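Long-range contacts in hypothetical protein (Neisseria meningitidis, PDB 2O5H), which is of unknown function but represents the bacterial DUF596 family, with an alpha-beta chain found as one of two copies in the assembly: residues A54-F59 / I87-W92; E94-P99 / F108-W113. All blocks are in the same frame, centred on the assembly; numbering follows the deposited sequence.

Contact 1 of 2, residues A54-F59 / I87-W92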
loop_
_atom_site.group_PDB
_atom_site.type_symbol
_atom_site.label_atom_id
_atom_site.label_comp_id
_atom_site.label_asym_id
_atom_site.label_seq_id
_atom_site.Cartn_x
_atom_site.Cartn_y
_atom_site.Cartn_z
ATOM N N ALA A 54 -9.743 -11.925 3.877
ATOM C CA ALA A 54 -10.085 -10.504 3.947
ATOM C C ALA A 54 -9.617 -9.771 2.686
ATOM O O ALA A 54 -10.395 -8.993 2.054
ATOM C CB ALA A 54 -9.443 -9.896 5.164
ATOM N N PHE A 55 -8.365 -10.018 2.309
ATOM C CA PHE A 55 -7.872 -9.434 1.095
ATOM C C PHE A 55 -8.796 -9.710 -0.100
ATOM O O PHE A 55 -9.144 -8.789 -0.836
ATOM C CB PHE A 55 -6.431 -9.867 0.802
ATOM C CG PHE A 55 -5.938 -9.410 -0.558
ATOM C CD1 PHE A 55 -5.276 -8.186 -0.700
ATOM C CD2 PHE A 55 -6.131 -10.222 -1.700
ATOM C CE1 PHE A 55 -4.804 -7.762 -1.949
ATOM C CE2 PHE A 55 -5.682 -9.797 -2.950
ATOM C CZ PHE A 55 -5.025 -8.576 -3.073
ATOM N N PHE A 56 -9.176 -10.968 -0.311
ATOM C CA PHE A 56 -9.996 -11.321 -1.467
ATOM C C PHE A 56 -11.402 -10.763 -1.402
ATOM O O PHE A 56 -11.997 -10.483 -2.442
ATOM C CB PHE A 56 -9.981 -12.849 -1.722
ATOM C CG PHE A 56 -8.717 -13.308 -2.382
ATOM C CD1 PHE A 56 -8.383 -12.826 -3.666
ATOM C CD2 PHE A 56 -7.820 -14.136 -1.723
ATOM C CE1 PHE A 56 -7.200 -13.207 -4.277
ATOM C CE2 PHE A 56 -6.588 -14.538 -2.372
ATOM C CZ PHE A 56 -6.305 -14.083 -3.634
ATOM N N ILE A 57 -11.955 -10.582 -0.201
ATOM C CA ILE A 57 -13.296 -9.974 -0.113
ATOM C C ILE A 57 -13.206 -8.504 -0.564
ATOM O O ILE A 57 -14.059 -8.007 -1.294
ATOM C CB ILE A 57 -13.887 -10.029 1.316
ATOM C CG1 ILE A 57 -14.156 -11.483 1.716
ATOM C CG2 ILE A 57 -15.213 -9.186 1.431
ATOM C CD1 ILE A 57 -14.242 -11.672 3.212
ATOM N N LEU A 58 -12.151 -7.820 -0.131
ATOM C CA LEU A 58 -12.005 -6.406 -0.423
ATOM C C LEU A 58 -11.725 -6.242 -1.923
ATOM O O LEU A 58 -12.347 -5.430 -2.594
ATOM C CB LEU A 58 -10.863 -5.802 0.412
ATOM C CG LEU A 58 -10.427 -4.329 0.147
ATOM C CD1 LEU A 58 -11.611 -3.326 0.363
ATOM C CD2 LEU A 58 -9.257 -4.011 1.070
ATOM N N PHE A 59 -10.752 -7.005 -2.398
ATOM C CA PHE A 59 -10.360 -7.091 -3.809
ATOM C C PHE A 59 -11.594 -7.302 -4.687
ATOM O O PHE A 59 -11.830 -6.538 -5.631
ATOM C CB PHE A 59 -9.381 -8.255 -3.867
ATOM C CG PHE A 59 -8.889 -8.665 -5.215
ATOM C CD1 PHE A 59 -7.804 -8.021 -5.799
ATOM C CD2 PHE A 59 -9.420 -9.816 -5.832
ATOM C CE1 PHE A 59 -7.280 -8.483 -7.038
ATOM C CE2 PHE A 59 -8.918 -10.288 -7.052
ATOM C CZ PHE A 59 -7.840 -9.622 -7.650
ATOM N N ILE A 87 -7.486 -16.650 -10.405
ATOM C CA ILE A 87 -6.196 -16.408 -11.042
ATOM C C ILE A 87 -5.143 -16.116 -9.951
ATOM O O ILE A 87 -4.068 -16.739 -9.916
ATOM C CB ILE A 87 -6.365 -15.248 -12.094
ATOM C CG1 ILE A 87 -7.115 -15.812 -13.319
ATOM C CG2 ILE A 87 -4.981 -14.546 -12.485
ATOM C CD1 ILE A 87 -7.571 -14.742 -14.357
ATOM N N PHE A 88 -5.500 -15.226 -9.034
ATOM C CA PHE A 88 -4.629 -14.898 -7.902
ATOM C C PHE A 88 -4.456 -16.031 -6.881
ATOM O O PHE A 88 -3.329 -16.314 -6.490
ATOM C CB PHE A 88 -5.144 -13.637 -7.207
ATOM C CG PHE A 88 -4.656 -12.348 -7.840
ATOM C CD1 PHE A 88 -5.084 -11.954 -9.127
ATOM C CD2 PHE A 88 -3.767 -11.514 -7.139
ATOM C CE1 PHE A 88 -4.614 -10.756 -9.715
ATOM C CE2 PHE A 88 -3.297 -10.302 -7.722
ATOM C CZ PHE A 88 -3.729 -9.922 -8.998
ATOM N N ARG A 89 -5.550 -16.676 -6.474
ATOM C CA ARG A 89 -5.458 -17.847 -5.576
ATOM C C ARG A 89 -4.534 -18.954 -6.097
ATOM O O ARG A 89 -3.781 -19.563 -5.314
ATOM C CB ARG A 89 -6.850 -18.410 -5.219
ATOM C CG ARG A 89 -7.509 -17.593 -4.096
ATOM C CD ARG A 89 -8.715 -18.285 -3.563
ATOM N NE ARG A 89 -9.556 -17.417 -2.759
ATOM C CZ ARG A 89 -9.444 -17.248 -1.443
ATOM N NH1 ARG A 89 -8.503 -17.882 -0.750
ATOM N NH2 ARG A 89 -10.284 -16.420 -0.824
ATOM N N GLU A 90 -4.552 -19.185 -7.408
ATOM C CA GLU A 90 -3.769 -20.258 -7.976
ATOM C C GLU A 90 -2.275 -20.097 -7.762
ATOM O O GLU A 90 -1.563 -21.093 -7.751
ATOM C CB GLU A 90 -4.104 -20.472 -9.471
ATOM C CG GLU A 90 -5.465 -21.143 -9.615
ATOM C CD GLU A 90 -5.694 -21.816 -10.955
ATOM O OE1 GLU A 90 -4.718 -22.021 -11.715
ATOM O OE2 GLU A 90 -6.864 -22.154 -11.246
ATOM N N VAL A 91 -1.811 -18.859 -7.556
ATOM C CA VAL A 91 -0.382 -18.555 -7.466
ATOM C C VAL A 91 -0.056 -17.858 -6.126
ATOM O O VAL A 91 1.067 -17.420 -5.886
ATOM C CB VAL A 91 0.075 -17.645 -8.675
ATOM C CG1 VAL A 91 0.066 -18.427 -9.975
ATOM C CG2 VAL A 91 -0.819 -16.404 -8.808
ATOM N N TRP A 92 -1.056 -17.778 -5.249
ATOM C CA TRP A 92 -0.906 -17.080 -3.979
ATOM C C TRP A 92 0.200 -17.761 -3.158
ATOM O O TRP A 92 0.220 -18.990 -3.019
ATOM C CB TRP A 92 -2.229 -17.125 -3.207
ATOM C CG TRP A 92 -2.292 -16.172 -2.066
ATOM C CD1 TRP A 92 -2.141 -16.461 -0.734
ATOM C CD2 TRP A 92 -2.550 -14.771 -2.165
ATOM N NE1 TRP A 92 -2.294 -15.288 0.010
ATOM C CE2 TRP A 92 -2.564 -14.248 -0.851
ATOM C CE3 TRP A 92 -2.767 -13.894 -3.251
ATOM C CZ2 TRP A 92 -2.749 -12.875 -0.586
ATOM C CZ3 TRP A 92 -3.001 -12.513 -2.974
ATOM C CH2 TRP A 92 -3.005 -12.038 -1.655
#
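R89 lays its guanidinium over one face of F56, the two planes 34° apart, with F56 CD2 over the middle of the guanidinium, 3.5 Å from R89 CZ. The aliphatic part of the arginine follows: R89 CG makes an off-centre CH-pi contact, 3.6 Å from F56 CE2. The opposite face of F56 carries F55 CD2 above its centre, and F88 CB lies at the edge, in plane, 3.6 Å from F56 CE1. F55 is lined on both sides, by W92 CH2 at 3.6 Å from F55 CD2 and, across the ring, by F59 CB. A chi1 of -77° sets F56 CG anti to the carbonyl carbon. F56 and W92 reach toward each other tip to tip, the phenyl edge directed at the indole face, F56 CZ lying 3.6 Å from W92 CE3. A second edge-to-face pair forms where F59 CZ stands 3.9 Å from F88 CD1, offset toward the rim of that ring. Charge is dealt with at the margin: R89 forms salt bridges with E85 and E53, which hold the guanidinium beside the phenyl face. W38 and L114 close in from helices 34-41 and 110-116. The segment axes, 12.2 Å apart at 160°, are spaced widely enough for large rings to fill the gap, forming an aromatic cluster of F55, F56 and W92, the last from the loop after helix 81-91, where two nearly antiparallel helices pack.

Contact 2 of 2, residues E94-P99 / F108-W113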
loop_
_atom_site.group_PDB
_atom_site.type_symbol
_atom_site.label_atom_id
_atom_site.label_comp_id
_atom_site.label_asym_id
_atom_site.label_seq_id
_atom_site.Cartn_x
_atom_site.Cartn_y
_atom_site.Cartn_z
ATOM N N GLU A 94 2.440 -19.442 -0.249
ATOM C CA GLU A 94 2.118 -20.357 0.824
ATOM C C GLU A 94 2.273 -19.766 2.217
ATOM O O GLU A 94 1.678 -20.267 3.143
ATOM C CB GLU A 94 2.956 -21.619 0.693
ATOM C CG GLU A 94 2.560 -22.509 -0.505
ATOM C CD GLU A 94 3.340 -23.830 -0.525
ATOM O OE1 GLU A 94 4.550 -23.813 -0.277
ATOM O OE2 GLU A 94 2.736 -24.894 -0.736
ATOM N N TYR A 95 3.070 -18.707 2.351
ATOM C CA TYR A 95 3.395 -18.117 3.663
ATOM C C TYR A 95 3.417 -16.635 3.438
ATOM O O TYR A 95 3.675 -16.178 2.325
ATOM C CB TYR A 95 4.783 -18.581 4.176
ATOM C CG TYR A 95 4.862 -20.072 4.407
ATOM C CD1 TYR A 95 4.432 -20.639 5.630
ATOM C CD2 TYR A 95 5.322 -20.923 3.409
ATOM C CE1 TYR A 95 4.460 -21.969 5.820
ATOM C CE2 TYR A 95 5.358 -22.276 3.598
ATOM C CZ TYR A 95 4.928 -22.788 4.811
ATOM O OH TYR A 95 4.960 -24.126 5.022
ATOM N N GLU A 96 3.126 -15.873 4.494
ATOM C CA GLU A 96 3.083 -14.416 4.398
ATOM C C GLU A 96 4.507 -13.933 4.129
ATOM O O GLU A 96 4.728 -12.963 3.385
ATOM C CB GLU A 96 2.551 -13.823 5.709
ATOM C CG GLU A 96 2.277 -12.340 5.643
ATOM C CD GLU A 96 1.641 -11.809 6.954
ATOM O OE1 GLU A 96 1.161 -12.624 7.779
ATOM O OE2 GLU A 96 1.606 -10.581 7.130
ATOM N N ILE A 97 5.479 -14.649 4.692
ATOM C CA ILE A 97 6.884 -14.333 4.479
ATOM C C ILE A 97 7.649 -15.557 3.963
ATOM O O ILE A 97 7.685 -16.582 4.612
ATOM C CB ILE A 97 7.512 -13.807 5.798
ATOM C CG1 ILE A 97 6.765 -12.548 6.265
ATOM C CG2 ILE A 97 9.033 -13.589 5.632
ATOM C CD1 ILE A 97 7.281 -11.953 7.559
ATOM N N GLU A 98 8.309 -15.442 2.821
ATOM C CA GLU A 98 9.021 -16.598 2.274
ATOM C C GLU A 98 9.981 -17.210 3.311
ATOM O O GLU A 98 10.762 -16.477 3.919
ATOM C CB GLU A 98 9.766 -16.211 0.999
ATOM C CG GLU A 98 10.176 -17.416 0.209
ATOM C CD GLU A 98 10.554 -17.045 -1.196
ATOM O OE1 GLU A 98 11.672 -16.505 -1.366
ATOM O OE2 GLU A 98 9.720 -17.301 -2.107
ATOM N N PRO A 99 9.899 -18.546 3.550
ATOM C CA PRO A 99 10.802 -19.187 4.534
ATOM C C PRO A 99 12.267 -19.046 4.178
ATOM O O PRO A 99 12.589 -18.904 2.990
ATOM C CB PRO A 99 10.426 -20.676 4.459
ATOM C CG PRO A 99 9.014 -20.704 3.957
ATOM C CD PRO A 99 8.953 -19.523 2.969
ATOM N N PHE A 108 11.404 -11.987 1.625
ATOM C CA PHE A 108 10.340 -11.785 0.652
ATOM C C PHE A 108 8.992 -12.007 1.319
ATOM O O PHE A 108 8.809 -12.976 2.078
ATOM C CB PHE A 108 10.549 -12.719 -0.530
ATOM C CG PHE A 108 9.833 -12.299 -1.778
ATOM C CD1 PHE A 108 10.412 -11.360 -2.648
ATOM C CD2 PHE A 108 8.637 -12.875 -2.123
ATOM C CE1 PHE A 108 9.767 -10.970 -3.820
ATOM C CE2 PHE A 108 7.981 -12.494 -3.290
ATOM C CZ PHE A 108 8.562 -11.539 -4.146
ATOM N N ASP A 109 8.062 -11.096 1.089
ATOM C CA ASP A 109 6.771 -11.178 1.718
ATOM C C ASP A 109 5.629 -10.935 0.746
ATOM O O ASP A 109 5.874 -10.608 -0.404
ATOM C CB ASP A 109 6.708 -10.276 2.961
ATOM C CG ASP A 109 6.837 -8.797 2.645
ATOM O OD1 ASP A 109 6.583 -8.354 1.504
ATOM O OD2 ASP A 109 7.197 -8.062 3.588
ATOM N N ILE A 110 4.396 -11.077 1.213
ATOM C CA ILE A 110 3.231 -10.944 0.340
ATOM C C ILE A 110 3.095 -9.540 -0.274
ATOM O O ILE A 110 2.648 -9.407 -1.408
ATOM C CB ILE A 110 1.938 -11.330 1.095
ATOM C CG1 ILE A 110 0.723 -11.261 0.173
ATOM C CG2 ILE A 110 1.782 -10.514 2.357
ATOM C CD1 ILE A 110 0.723 -12.403 -0.771
ATOM N N GLY A 111 3.434 -8.507 0.499
ATOM C CA GLY A 111 3.517 -7.140 -0.035
ATOM C C GLY A 111 4.433 -7.048 -1.260
ATOM O O GLY A 111 4.076 -6.453 -2.293
HETATM N N MSE A 112 5.632 -7.615 -1.141
HETATM C CA MSE A 112 6.596 -7.589 -2.250
HETATM C C MSE A 112 6.102 -8.366 -3.461
HETATM O O MSE A 112 6.246 -7.911 -4.597
HETATM C CB MSE A 112 7.925 -8.167 -1.802
HETATM C CG MSE A 112 8.593 -7.269 -0.793
HETATM SE SE MSE A 112 10.256 -8.018 -0.086
HETATM C CE MSE A 112 10.270 -7.093 1.622
ATOM N N TRP A 113 5.525 -9.547 -3.211
ATOM C CA TRP A 113 4.911 -10.365 -4.277
ATOM C C TRP A 113 3.834 -9.576 -5.064
ATOM O O TRP A 113 3.785 -9.583 -6.324
ATOM C CB TRP A 113 4.350 -11.659 -3.648
ATOM C CG TRP A 113 3.789 -12.657 -4.640
ATOM C CD1 TRP A 113 4.467 -13.622 -5.297
ATOM C CD2 TRP A 113 2.419 -12.756 -5.072
ATOM N NE1 TRP A 113 3.613 -14.316 -6.139
ATOM C CE2 TRP A 113 2.349 -13.800 -6.011
ATOM C CE3 TRP A 113 1.238 -12.070 -4.730
ATOM C CZ2 TRP A 113 1.135 -14.207 -6.605
ATOM C CZ3 TRP A 113 0.053 -12.424 -5.352
ATOM C CH2 TRP A 113 0.008 -13.509 -6.276
#
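E96, I97 and E98 run alongside F108, D109 and I110 as a single antiparallel beta bridge, with I97 and D109 as the non-hydrogen-bonded pair, directly before helix 110-116. Two backbone hydrogen bonds bracket that pair. I110 N donates to E96 O at 2.9 Å, a bent bond (133° at the hydrogen) whose donor lies in the carbonyl plane; E98 N reaches F108 O at 2.6 Å, straighter at the hydrogen, with the donor tilted from the F108 carbonyl plane. Both acceptors are used twice, because each also receives a CA-H contact: D109 CA lies 3.2 Å from E96 O, and I97 CA 3.4 Å from F108 O. Apolar contacts are sparse by comparison. E96 CG lies 3.8 Å from I110 CG2 in the I110 conformer described, the side chains at about a right angle, while I97 CG1 rests against D109 CB and E98 CB against F108 CB. The phenyl ring of F108 has CB of the selenomethionine M112 over one face, toward its rim. Ionic links fix the far end of E96, whose extended chain brings its two carboxylate oxygens to K42 and K51. Last comes the N-cap. D109 places CG between its backbone N and carbonyl carbon (chi1 65°), and the carboxylate folds over the first turn of the helix, where M112 N donates to D109 OD1 at 2.9 Å, almost in line with the CG-OD1 bond.

The pair illustrates how contact chemistry changes with depth. Contact 1, about 5 Å from the chain centre, is buried and joins helices 48-64 and 81-91 through side chains; contact 2, about 15 Å out, lies at the surface and ties a loop to the start of helix 110-116 chiefly through backbone polar groups. They share no helix, but the linker after helix 81-91 carries both W92 and segment 94-99, and they touch, their centres about 14 Å apart. V91 and W92 form the junction: V91 O and the W92 ring both meet the ring of W113. Contact 2 also borders the second subunit, where M112 packs on T115 of that chain, whereas contact 1 stays within one chain.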